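Local coordinates for aminotransferase, class I (Staphylococcus aureus, PDB 2O1B), which probably transfers amino groups between amino acids such as aspartate and 2-oxo acids, using pyridoxal phosphate as cofactor, at residues D96-Q101 and E247-S252; Q92-F97 and D110-L115. All blocks are in the same frame, centred on the assembly; numbering follows the deposited sequence.

Interaction 1 of 2, residues D96-Q101 and E247-S252. With PLP (pyridoxal-5'-phosphate), chain B.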
ATOM      1  N   ASP A  96      -2.209   4.442  23.717  1.00 26.20           N
ATOM      2  CA  ASP A  96      -1.679   5.401  24.693  1.00 26.30           C
ATOM      3  C   ASP A  96      -1.882   6.842  24.236  1.00 25.93           C
ATOM      4  O   ASP A  96      -2.269   7.704  25.029  1.00 25.48           O
ATOM      5  CB  ASP A  96      -0.183   5.182  24.929  1.00 26.28           C
ATOM      6  CG  ASP A  96       0.131   3.920  25.743  1.00 27.67           C
ATOM      7  OD1 ASP A  96      -0.796   3.234  26.242  1.00 27.49           O
ATOM      8  OD2 ASP A  96       1.336   3.617  25.875  1.00 26.83           O
ATOM      9  N   PHE A  97      -1.586   7.101  22.960  1.00 26.31           N
ATOM     10  CA  PHE A  97      -1.788   8.417  22.355  1.00 26.18           C
ATOM     11  C   PHE A  97      -3.260   8.808  22.464  1.00 26.83           C
ATOM     12  O   PHE A  97      -3.590   9.842  23.049  1.00 26.97           O
ATOM     13  CB  PHE A  97      -1.311   8.379  20.899  1.00 25.93           C
ATOM     14  CG  PHE A  97      -1.469   9.678  20.149  1.00 25.63           C
ATOM     15  CD1 PHE A  97      -0.526  10.695  20.279  1.00 25.52           C
ATOM     16  CD2 PHE A  97      -2.521   9.856  19.260  1.00 24.08           C
ATOM     17  CE1 PHE A  97      -0.655  11.894  19.562  1.00 25.71           C
ATOM     18  CE2 PHE A  97      -2.654  11.051  18.543  1.00 25.85           C
ATOM     19  CZ  PHE A  97      -1.710  12.066  18.694  1.00 25.19           C
ATOM     20  N   TYR A  98      -4.151   7.967  21.943  1.00 26.74           N
ATOM     21  CA  TYR A  98      -5.578   8.257  22.040  1.00 27.12           C
ATOM     22  C   TYR A  98      -6.104   8.450  23.462  1.00 27.56           C
ATOM     23  O   TYR A  98      -6.956   9.313  23.694  1.00 27.80           O
ATOM     24  CB  TYR A  98      -6.408   7.259  21.232  1.00 26.93           C
ATOM     25  CG  TYR A  98      -6.824   7.878  19.922  1.00 26.51           C
ATOM     26  CD1 TYR A  98      -5.878   8.154  18.926  1.00 25.46           C
ATOM     27  CD2 TYR A  98      -8.148   8.242  19.697  1.00 26.64           C
ATOM     28  CE1 TYR A  98      -6.258   8.764  17.723  1.00 26.45           C
ATOM     29  CE2 TYR A  98      -8.538   8.835  18.495  1.00 26.91           C
ATOM     30  CZ  TYR A  98      -7.590   9.097  17.519  1.00 26.19           C
ATOM     31  OH  TYR A  98      -7.978   9.694  16.344  1.00 26.06           O
ATOM     32  N   GLN A  99      -5.570   7.684  24.412  1.00 27.86           N
ATOM     33  CA  GLN A  99      -5.949   7.827  25.812  1.00 28.31           C
ATOM     34  C   GLN A  99      -5.566   9.196  26.378  1.00 28.22           C
ATOM     35  O   GLN A  99      -6.419   9.908  26.906  1.00 28.11           O
ATOM     36  CB  GLN A  99      -5.348   6.702  26.677  1.00 28.23           C
ATOM     37  CG  GLN A  99      -5.795   6.746  28.138  1.00 29.55           C
ATOM     38  CD  GLN A  99      -7.292   6.554  28.297  1.00 29.81           C
ATOM     39  OE1 GLN A  99      -7.860   5.554  27.850  1.00 30.67           O
ATOM     40  NE2 GLN A  99      -7.937   7.513  28.931  1.00 29.44           N
ATOM     41  N   ARG A 100      -4.290   9.569  26.287  1.00 28.06           N
ATOM     42  CA  ARG A 100      -3.883  10.857  26.862  1.00 28.10           C
ATOM     43  C   ARG A 100      -4.304  12.059  26.006  1.00 28.17           C
ATOM     44  O   ARG A 100      -4.448  13.160  26.529  1.00 27.75           O
ATOM     45  CB  ARG A 100      -2.389  10.895  27.228  1.00 28.21           C
ATOM     46  CG  ARG A 100      -1.456  10.764  26.062  1.00 28.00           C
ATOM     47  CD  ARG A 100       0.002  10.939  26.468  1.00 27.70           C
ATOM     48  NE  ARG A 100       0.788  11.168  25.258  1.00 27.74           N
ATOM     49  CZ  ARG A 100       1.349  10.215  24.514  1.00 27.48           C
ATOM     50  NH1 ARG A 100       1.262   8.935  24.856  1.00 27.79           N
ATOM     51  NH2 ARG A 100       2.011  10.554  23.421  1.00 26.56           N
ATOM     52  N   GLN A 101      -4.520  11.847  24.706  1.00 27.94           N
ATOM     53  CA  GLN A 101      -4.963  12.938  23.836  1.00 28.30           C
ATOM     54  C   GLN A 101      -6.474  13.186  23.941  1.00 28.12           C
ATOM     55  O   GLN A 101      -6.905  14.333  24.114  1.00 28.02           O
ATOM     56  CB  GLN A 101      -4.548  12.708  22.366  1.00 28.56           C
ATOM     57  CG  GLN A 101      -3.042  12.897  22.073  1.00 29.21           C
ATOM     58  CD  GLN A 101      -2.616  14.358  21.983  1.00 31.83           C
ATOM     59  OE1 GLN A 101      -3.456  15.260  21.908  1.00 32.15           O
ATOM     60  NE2 GLN A 101      -1.304  14.593  21.971  1.00 30.94           N
ATOM     61  N   GLU A 247     -12.028   6.338  13.336  1.00 23.13           N
ATOM     62  CA  GLU A 247     -11.313   7.572  13.090  1.00 23.17           C
ATOM     63  C   GLU A 247      -9.947   7.245  12.515  1.00 23.22           C
ATOM     64  O   GLU A 247      -9.276   6.332  12.985  1.00 23.36           O
ATOM     65  CB  GLU A 247     -11.152   8.323  14.384  1.00 23.76           C
ATOM     66  CG  GLU A 247     -10.661   9.733  14.219  1.00 24.01           C
ATOM     67  CD  GLU A 247     -11.025  10.534  15.411  1.00 25.68           C
ATOM     68  OE1 GLU A 247     -10.364  10.365  16.468  1.00 24.89           O
ATOM     69  OE2 GLU A 247     -11.995  11.306  15.293  1.00 23.22           O
ATOM     70  N   ILE A 248      -9.536   7.999  11.503  1.00 23.40           N
ATOM     71  CA  ILE A 248      -8.245   7.766  10.852  1.00 22.77           C
ATOM     72  C   ILE A 248      -7.314   8.950  11.141  1.00 22.64           C
ATOM     73  O   ILE A 248      -7.677  10.109  10.960  1.00 22.87           O
ATOM     74  CB  ILE A 248      -8.430   7.464   9.359  1.00 22.63           C
ATOM     75  CG1 ILE A 248      -8.956   6.023   9.203  1.00 21.86           C
ATOM     76  CG2 ILE A 248      -7.113   7.650   8.593  1.00 22.69           C
ATOM     77  CD1 ILE A 248      -9.321   5.611   7.824  1.00 21.37           C
ATOM     78  N   TYR A 249      -6.136   8.638  11.643  1.00 22.94           N
ATOM     79  CA  TYR A 249      -5.185   9.638  12.108  1.00 22.47           C
ATOM     80  C   TYR A 249      -3.882   9.472  11.339  1.00 23.33           C
ATOM     81  O   TYR A 249      -3.419   8.343  11.166  1.00 23.50           O
ATOM     82  CB  TYR A 249      -4.928   9.449  13.607  1.00 22.25           C
ATOM     83  CG  TYR A 249      -4.166  10.595  14.241  1.00 21.76           C
ATOM     84  CD1 TYR A 249      -4.850  11.682  14.807  1.00 22.28           C
ATOM     85  CD2 TYR A 249      -2.762  10.610  14.261  1.00 22.19           C
ATOM     86  CE1 TYR A 249      -4.152  12.765  15.366  1.00 20.74           C
ATOM     87  CE2 TYR A 249      -2.059  11.679  14.824  1.00 21.35           C
ATOM     88  CZ  TYR A 249      -2.763  12.755  15.363  1.00 22.23           C
ATOM     89  OH  TYR A 249      -2.070  13.813  15.908  1.00 22.63           O
ATOM     90  N   SER A 250      -3.291  10.589  10.900  1.00 22.96           N
ATOM     91  CA  SER A 250      -2.066  10.566  10.110  1.00 23.50           C
ATOM     92  C   SER A 250      -0.902  11.191  10.863  1.00 23.02           C
ATOM     93  O   SER A 250      -1.084  12.179  11.570  1.00 23.39           O
ATOM     94  CB  SER A 250      -2.259  11.327   8.792  1.00 23.70           C
ATOM     95  OG  SER A 250      -1.041  11.350   8.065  1.00 24.78           O
ATOM     96  N   LEU A 251       0.289  10.619  10.704  1.00 23.25           N
ATOM     97  CA  LEU A 251       1.526  11.257  11.197  1.00 23.72           C
ATOM     98  C   LEU A 251       2.146  12.282  10.224  1.00 23.91           C
ATOM     99  O   LEU A 251       3.093  13.006  10.571  1.00 23.61           O
ATOM    100  CB  LEU A 251       2.563  10.195  11.575  1.00 23.89           C
ATOM    101  CG  LEU A 251       2.324   9.378  12.856  1.00 23.29           C
ATOM    102  CD1 LEU A 251       1.307   8.263  12.668  1.00 23.63           C
ATOM    103  CD2 LEU A 251       3.642   8.797  13.354  1.00 24.57           C
ATOM    104  N   SER A 252       1.603  12.347   9.013  1.00 24.53           N
ATOM    105  CA  SER A 252       2.155  13.198   7.949  1.00 24.58           C
ATOM    106  C   SER A 252       2.290  14.674   8.300  1.00 25.00           C
ATOM    107  O   SER A 252       3.389  15.243   8.217  1.00 24.92           O
ATOM    108  CB  SER A 252       1.322  13.067   6.670  1.00 24.55           C
ATOM    109  OG  SER A 252       1.476  11.787   6.093  1.00 24.11           O
TER
HETATM  110  N1  PLP B 400      -7.124  13.273   4.395  1.00 16.80           N
HETATM  111  C2  PLP B 400      -6.958  14.646   4.407  1.00 18.21           C
HETATM  112  C2A PLP B 400      -8.126  15.524   4.763  1.00 17.70           C
HETATM  113  C3  PLP B 400      -5.697  15.172   4.122  1.00 17.69           C
HETATM  114  O3  PLP B 400      -5.482  16.520   4.125  1.00 20.28           O
HETATM  115  C4  PLP B 400      -4.628  14.316   3.820  1.00 18.49           C
HETATM  116  C4A PLP B 400      -3.241  14.831   4.065  1.00 17.73           C
HETATM  117  C5  PLP B 400      -4.816  12.932   3.796  1.00 18.05           C
HETATM  118  C6  PLP B 400      -6.079  12.416   4.085  1.00 18.26           C
HETATM  119  C5A PLP B 400      -3.681  11.980   3.443  1.00 19.43           C
HETATM  120  O4P PLP B 400      -2.733  11.850   4.486  1.00 21.63           O
HETATM  121  P   PLP B 400      -1.544  10.759   4.392  1.00 20.36           P
HETATM  122  O1P PLP B 400      -0.229  11.477   4.138  1.00 18.00           O
HETATM  123  O2P PLP B 400      -1.881   9.827   3.259  1.00 18.93           O
HETATM  124  O3P PLP B 400      -1.493  10.043   5.712  1.00 19.72           O
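Tyr98 gives its phenol proton to Glu247 in a very short hydrogen bond, 2.5 Å from OH to OE1, in the protein interior. OE1 lies at the edge of the Tyr98 ring and in its plane, close to CE2 as well as OH, while the carboxylate is turned 50° from the ring. Glu247 reaches this point on an extended chain, with CG anti to the backbone N (chi1 -169°). Its charge is well provided for: OE1 also bonds Ser234 and OE2 bonds the backbone N of Ile235, so the buried carboxylate is probably ionised.

Two residues further along the strand, Phe97 and Tyr249 form an edge-to-face pair with centroids 5.0 Å apart and planes at 61°. The rim of Phe97 drives at the Tyr249 face, CZ standing 3.6 Å from Tyr249 CZ, and the phenol oxygen lies beside the Phe97 edge, 3.3 Å between Tyr249 OH and Phe97 CZ. Beyond Tyr249, at and after the end of strand 245-250, Ser250 and Ser252 bind the cofactor phosphate: Ser250 OG donates to PLP O3P at 2.7 Å and Ser252 OG to PLP O1P at 2.6 Å. Ser250 OG also accepts from Ser252 N at 3.0 Å, an ST turn that probably helps to fix the hydroxyl, and Tyr81 of the second subunit packs on Ser252 and bonds the same cofactor.

In the fold, helix segment 96-101 runs nearly perpendicular to strand segment 247-250, packing on the central mixed sheet of the large, PLP-binding domain of class I aminotransferases. Tyr249 also meets Phe264 of adjacent strand 263-267, and Leu305 of helix 302-325 touches both Phe97 and Tyr249.

Interaction 2 of 2, residues Q92-F97 and D110-L115; sequences QAIVDF and DEVCIL
Ile94 and Val112 carry most of this contact, which is wholly apolar across the two segments. The end of the isoleucine does the work: CD1 comes to 3.6 Å from Val112 CG1, and the CG2 branch touches the same valine methyl at 3.9 Å. With CG1 of Ile94 anti to its carbonyl carbon (chi1 -71°) and the chain stretched on to CD1 (chi2 163°), the terminal methyl is carried out from the helix toward the strand. It passes on to a second partner there, Ile114 CG1, 3.9 Å from Ile94 CD1, so one methyl bridges two residues of strand 112-115. Val95 adds a smaller patch with its CG1, 3.7 Å from Val112 CG2, its side chain crossing that of the valine at about a right angle. The two methyls of Val112 thus divide their nearest neighbours, CG1 to Ile94 and CG2 to Val95.

No hydrogen bond crosses between the segments; one side-chain bond lies within the helix. Gln92 NE2 reaches Asp96 OD1 at 2.8 Å, one turn later, with the carboxylate oxygen lying almost in the amide plane; the donor approaches from above the carboxylate plane, 39° out of it. Gln92 points away from the strand.

Ile94 also packs on Phe264 and Val266 of strand 263-267, which pairs with strand 112-115, so the helix covers the outermost strand of the large mixed sheet within this chain and the strand next to it. With no polar bond across the interface, helix and edge strand meet through methyl-to-methyl van der Waals contact and burial, so their fit probably depends on the shape of branched side chains rather than on directional bonds.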
ATOM      1  N   GLN A  92       0.343  -0.344  20.943  1.00 26.24           N
ATOM      2  CA  GLN A  92       0.326   0.249  22.269  1.00 26.18           C
ATOM      3  C   GLN A  92       0.572   1.758  22.254  1.00 26.06           C
ATOM      4  O   GLN A  92      -0.026   2.484  23.049  1.00 26.05           O
ATOM      5  CB  GLN A  92       1.339  -0.449  23.175  1.00 26.24           C
ATOM      6  CG  GLN A  92       1.286  -0.004  24.629  1.00 27.37           C
ATOM      7  CD  GLN A  92       0.032  -0.480  25.350  1.00 27.88           C
ATOM      8  OE1 GLN A  92      -0.256  -1.670  25.381  1.00 28.55           O
ATOM      9  NE2 GLN A  92      -0.700   0.447  25.951  1.00 26.24           N
ATOM     10  N   ALA A  93       1.460   2.227  21.378  1.00 26.20           N
ATOM     11  CA  ALA A  93       1.727   3.669  21.266  1.00 26.15           C
ATOM     12  C   ALA A  93       0.490   4.395  20.744  1.00 26.06           C
ATOM     13  O   ALA A  93       0.236   5.539  21.115  1.00 25.88           O
ATOM     14  CB  ALA A  93       2.926   3.942  20.371  1.00 26.01           C
ATOM     15  N   ILE A  94      -0.276   3.701  19.909  1.00 25.93           N
ATOM     16  CA  ILE A  94      -1.532   4.211  19.374  1.00 25.97           C
ATOM     17  C   ILE A  94      -2.599   4.371  20.455  1.00 26.31           C
ATOM     18  O   ILE A  94      -3.212   5.436  20.568  1.00 26.41           O
ATOM     19  CB  ILE A  94      -2.070   3.310  18.228  1.00 25.78           C
ATOM     20  CG1 ILE A  94      -1.200   3.467  16.970  1.00 26.83           C
ATOM     21  CG2 ILE A  94      -3.515   3.664  17.894  1.00 25.18           C
ATOM     22  CD1 ILE A  94      -1.380   2.357  15.935  1.00 25.63           C
ATOM     23  N   VAL A  95      -2.841   3.319  21.240  1.00 26.50           N
ATOM     24  CA  VAL A  95      -3.877   3.400  22.283  1.00 26.52           C
ATOM     25  C   VAL A  95      -3.502   4.394  23.375  1.00 26.33           C
ATOM     26  O   VAL A  95      -4.371   5.101  23.893  1.00 26.33           O
ATOM     27  CB  VAL A  95      -4.262   2.013  22.900  1.00 26.83           C
ATOM     28  CG1 VAL A  95      -4.611   1.003  21.813  1.00 26.41           C
ATOM     29  CG2 VAL A  95      -3.174   1.470  23.801  1.00 27.31           C
ATOM     30  N   ASP A  96      -2.209   4.442  23.717  1.00 26.20           N
ATOM     31  CA  ASP A  96      -1.679   5.401  24.693  1.00 26.30           C
ATOM     32  C   ASP A  96      -1.882   6.842  24.236  1.00 25.93           C
ATOM     33  O   ASP A  96      -2.269   7.704  25.029  1.00 25.48           O
ATOM     34  CB  ASP A  96      -0.183   5.182  24.929  1.00 26.28           C
ATOM     35  CG  ASP A  96       0.131   3.920  25.743  1.00 27.67           C
ATOM     36  OD1 ASP A  96      -0.796   3.234  26.242  1.00 27.49           O
ATOM     37  OD2 ASP A  96       1.336   3.617  25.875  1.00 26.83           O
ATOM     38  N   PHE A  97      -1.586   7.101  22.960  1.00 26.31           N
ATOM     39  CA  PHE A  97      -1.788   8.417  22.355  1.00 26.18           C
ATOM     40  C   PHE A  97      -3.260   8.808  22.464  1.00 26.83           C
ATOM     41  O   PHE A  97      -3.590   9.842  23.049  1.00 26.97           O
ATOM     42  CB  PHE A  97      -1.311   8.379  20.899  1.00 25.93           C
ATOM     43  CG  PHE A  97      -1.469   9.678  20.149  1.00 25.63           C
ATOM     44  CD1 PHE A  97      -0.526  10.695  20.279  1.00 25.52           C
ATOM     45  CD2 PHE A  97      -2.521   9.856  19.260  1.00 24.08           C
ATOM     46  CE1 PHE A  97      -0.655  11.894  19.562  1.00 25.71           C
ATOM     47  CE2 PHE A  97      -2.654  11.051  18.543  1.00 25.85           C
ATOM     48  CZ  PHE A  97      -1.710  12.066  18.694  1.00 25.19           C
ATOM     49  N   ASP A 110      -8.614  -5.324  18.814  1.00 30.04           N
ATOM     50  CA  ASP A 110      -9.943  -5.194  18.236  1.00 29.24           C
ATOM     51  C   ASP A 110     -10.181  -3.858  17.546  1.00 28.27           C
ATOM     52  O   ASP A 110     -11.023  -3.755  16.639  1.00 27.99           O
ATOM     53  CB  ASP A 110     -11.010  -5.387  19.321  1.00 29.61           C
ATOM     54  CG  ASP A 110     -11.078  -6.818  19.849  1.00 31.63           C
ATOM     55  OD1 ASP A 110     -10.511  -7.744  19.214  1.00 33.06           O
ATOM     56  OD2 ASP A 110     -11.718  -7.012  20.910  1.00 33.11           O
ATOM     57  N   GLU A 111      -9.479  -2.827  18.010  1.00 27.05           N
ATOM     58  CA  GLU A 111      -9.858  -1.448  17.690  1.00 26.36           C
ATOM     59  C   GLU A 111      -8.722  -0.588  17.135  1.00 26.37           C
ATOM     60  O   GLU A 111      -8.803   0.637  17.145  1.00 26.33           O
ATOM     61  CB  GLU A 111     -10.518  -0.790  18.919  1.00 25.78           C
ATOM     62  CG  GLU A 111     -11.776  -1.537  19.365  1.00 24.67           C
ATOM     63  CD  GLU A 111     -12.396  -1.030  20.653  1.00 25.44           C
ATOM     64  OE1 GLU A 111     -11.659  -0.587  21.554  1.00 22.51           O
ATOM     65  OE2 GLU A 111     -13.643  -1.108  20.766  1.00 24.91           O
ATOM     66  N   VAL A 112      -7.682  -1.241  16.620  1.00 26.61           N
ATOM     67  CA  VAL A 112      -6.529  -0.556  16.052  1.00 26.76           C
ATOM     68  C   VAL A 112      -6.054  -1.252  14.773  1.00 26.84           C
ATOM     69  O   VAL A 112      -5.824  -2.461  14.776  1.00 26.64           O
ATOM     70  CB  VAL A 112      -5.357  -0.496  17.069  1.00 26.81           C
ATOM     71  CG1 VAL A 112      -4.146   0.123  16.432  1.00 27.74           C
ATOM     72  CG2 VAL A 112      -5.748   0.297  18.313  1.00 26.67           C
ATOM     73  N   CYS A 113      -5.911  -0.480  13.694  1.00 26.94           N
ATOM     74  CA  CYS A 113      -5.353  -0.970  12.423  1.00 26.64           C
ATOM     75  C   CYS A 113      -4.352   0.043  11.903  1.00 26.60           C
ATOM     76  O   CYS A 113      -4.707   1.200  11.642  1.00 26.39           O
ATOM     77  CB  CYS A 113      -6.454  -1.183  11.374  1.00 26.04           C
ATOM     78  SG  CYS A 113      -5.864  -1.809   9.765  1.00 28.56           S
ATOM     79  N   ILE A 114      -3.103  -0.385  11.773  1.00 26.37           N
ATOM     80  CA  ILE A 114      -2.039   0.455  11.238  1.00 27.19           C
ATOM     81  C   ILE A 114      -2.216   0.664   9.736  1.00 26.81           C
ATOM     82  O   ILE A 114      -2.579  -0.273   9.025  1.00 26.84           O
ATOM     83  CB  ILE A 114      -0.670  -0.188  11.520  1.00 27.16           C
ATOM     84  CG1 ILE A 114      -0.321  -0.024  12.998  1.00 28.62           C
ATOM     85  CG2 ILE A 114       0.414   0.479  10.730  1.00 28.88           C
ATOM     86  CD1 ILE A 114      -0.501  -1.254  13.815  1.00 32.62           C
ATOM     87  N   LEU A 115      -1.962   1.890   9.264  1.00 26.65           N
ATOM     88  CA  LEU A 115      -2.155   2.248   7.848  1.00 26.12           C
ATOM     89  C   LEU A 115      -0.859   2.673   7.168  1.00 25.89           C
ATOM     90  O   LEU A 115      -0.018   3.320   7.781  1.00 25.85           O
ATOM     91  CB  LEU A 115      -3.220   3.348   7.686  1.00 25.81           C
ATOM     92  CG  LEU A 115      -4.628   3.089   8.246  1.00 25.69           C
ATOM     93  CD1 LEU A 115      -5.519   4.320   8.122  1.00 23.83           C
ATOM     94  CD2 LEU A 115      -5.280   1.882   7.586  1.00 24.59           C
TER

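Helix 88-102 supplies the first side of both contacts, and the chain leaves it for the sheet. Interaction 2 closes first, a short loop of 12 intervening residues ending at edge strand 112-115. Interaction 1 closes much later, after 145 residues that include most of the mixed sheet, when strand 245-250 returns. Because interaction 2 both opens and closes before its partner, the two closures cross rather than nest, overlapping at Asp96 and Phe97. Strand 263-267 runs between the two strands reached, so the helix spans this end of the sheet. The contacts, centred 8 Å apart, also meet directly where Ile248 CG2 packs on Leu115 CD1 at 3.7 Å.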